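Local coordinates for flavocytochrome C3 fumarate reductase (Shewanella frigidimarina, PDB 1QO8), which catalyses the essentially one-way reduction of fumarate to succinate, using FAD and four covalently bound c-type haems in each subunit of a homodimer, at the interface of chains A and B. Sequence-based numbering; all coordinates share one arbitrary frame. Chains: chain A/B, Flavocytochrome C3 fumarate reductase.

The interface of chains A and B. Residues chain A 354-356, 537; chain B 350-351, 354.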
loop_
_atom_site.group_PDB
_atom_site.type_symbol
_atom_site.label_atom_id
_atom_site.label_comp_id
_atom_site.label_asym_id
_atom_site.label_seq_id
_atom_site.Cartn_x
_atom_site.Cartn_y
_atom_site.Cartn_z
ATOM N N ILE A 354 -4.347 -3.412 1.279
ATOM C CA ILE A 354 -3.043 -4.080 1.396
ATOM C C ILE A 354 -2.344 -3.714 2.697
ATOM O O ILE A 354 -1.621 -4.463 3.391
ATOM C CB ILE A 354 -2.163 -3.750 0.192
ATOM C CG1 ILE A 354 -0.806 -4.451 0.191
ATOM C CG2 ILE A 354 -1.955 -2.232 0.098
ATOM C CD1 ILE A 354 -0.889 -5.985 0.077
ATOM N N ASP A 355 -2.625 -2.487 3.156
ATOM C CA ASP A 355 -1.842 -1.912 4.258
ATOM C C ASP A 355 -2.500 -2.153 5.626
ATOM O O ASP A 355 -1.914 -1.682 6.613
ATOM C CB ASP A 355 -1.541 -0.447 4.005
ATOM C CG ASP A 355 -2.670 0.524 3.761
ATOM O OD1 ASP A 355 -3.713 0.100 3.233
ATOM O OD2 ASP A 355 -2.501 1.706 4.117
ATOM N N TRP A 356 -3.505 -2.972 5.764
ATOM C CA TRP A 356 -4.303 -3.080 7.002
ATOM C C TRP A 356 -3.703 -4.183 7.902
ATOM O O TRP A 356 -3.623 -5.325 7.419
ATOM C CB TRP A 356 -5.826 -3.252 6.766
ATOM C CG TRP A 356 -6.366 -1.876 6.457
ATOM C CD1 TRP A 356 -6.521 -1.307 5.223
ATOM C CD2 TRP A 356 -6.764 -0.882 7.398
ATOM N NE1 TRP A 356 -6.994 -0.018 5.318
ATOM C CE2 TRP A 356 -7.133 0.266 6.651
ATOM C CE3 TRP A 356 -6.793 -0.847 8.792
ATOM C CZ2 TRP A 356 -7.546 1.449 7.277
ATOM C CZ3 TRP A 356 -7.180 0.339 9.406
ATOM C CH2 TRP A 356 -7.600 1.441 8.645
ATOM N N TYR A 537 -11.134 -4.298 7.459
ATOM C CA TYR A 537 -10.102 -3.610 8.275
ATOM C C TYR A 537 -9.832 -4.306 9.587
ATOM O O TYR A 537 -8.952 -3.818 10.309
ATOM C CB TYR A 537 -10.499 -2.138 8.526
ATOM C CG TYR A 537 -10.466 -1.202 7.345
ATOM C CD1 TYR A 537 -10.218 -1.664 6.049
ATOM C CD2 TYR A 537 -10.651 0.175 7.514
ATOM C CE1 TYR A 537 -10.166 -0.788 4.977
ATOM C CE2 TYR A 537 -10.608 1.073 6.446
ATOM C CZ TYR A 537 -10.353 0.579 5.184
ATOM O OH TYR A 537 -10.275 1.408 4.096
ATOM N N SER B 350 -4.454 6.526 8.461
ATOM C CA SER B 350 -4.813 5.510 7.531
ATOM C C SER B 350 -5.041 6.097 6.138
ATOM O O SER B 350 -5.278 7.280 5.953
ATOM C CB SER B 350 -6.059 4.738 7.959
ATOM O OG SER B 350 -7.260 5.436 8.171
ATOM N N MET B 351 -5.059 5.133 5.205
ATOM C CA MET B 351 -5.189 5.465 3.800
ATOM C C MET B 351 -6.421 4.740 3.277
ATOM O O MET B 351 -6.893 3.776 3.945
ATOM C CB MET B 351 -3.951 4.881 3.040
ATOM C CG MET B 351 -2.665 5.439 3.658
ATOM S SD MET B 351 -2.388 7.201 3.304
ATOM C CE MET B 351 -1.575 7.645 4.821
ATOM N N ILE B 354 -4.857 2.734 -1.103
ATOM C CA ILE B 354 -3.688 3.546 -1.278
ATOM C C ILE B 354 -2.893 3.280 -2.575
ATOM O O ILE B 354 -2.406 4.234 -3.170
ATOM C CB ILE B 354 -2.730 3.425 -0.086
ATOM C CG1 ILE B 354 -1.504 4.352 -0.236
ATOM C CG2 ILE B 354 -2.302 1.960 0.053
ATOM C CD1 ILE B 354 -1.890 5.812 -0.185
HETATM O O HOH W 1 -4.836 2.200 5.360
HETATM O O HOH W 2 -5.284 1.380 1.593
HETATM O O HOH W 3 -7.972 1.413 2.793
#
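A:Asp355 reaches across the homodimer interface to B:Met351 and B:Ile354, crossing both side chains at about a right angle. Its carboxylate oxygen OD2 lies 3.7 Å from CB of B:Met351, while its CG meets the methyl CG2 of B:Ile354 at 4.0 Å. CG of the aspartate sits between its own backbone N and carbonyl carbon (chi1 56°), which turns the carboxylate towards chain B. An acid appears to suit this place: OD1 bonds water 2, which meets N of B:Ile354, and OD2 water 1, which meets N of B:Met351. Those two residues offer aliphatic carbon to the carboxylate and backbone NH to the waters.

In the snug part, the indole rim of A:Trp356, at CZ2, packs 3.7 Å from CB of B:Ser350, small enough to let the ring approach. A:Tyr537 backs the indole from within chain A, its flat ring stacked with CG 3.6 Å from the indole plane. The wetter side begins at NE1, whose N-H points to water 3 at 3.1 Å, in the ring plane. That water also binds the A:Tyr537 hydroxyl, O of B:Met351 and water 2. A leucine in place of A:Trp356 would probably leave water 3 without its indole donor, A:Tyr537 without its flat partner and B:Ser350 CB without the indole edge.

Ile354, Asp355 and Trp356 lie between strands 351-352 and 357-360, near the dimer twofold; B:Met351 opens the partner's first strand, just after B:Ser350, and A:Tyr537 precedes helix 543-563. The contact's centre is about 18 Å from A:Arg397, the probable proton donor.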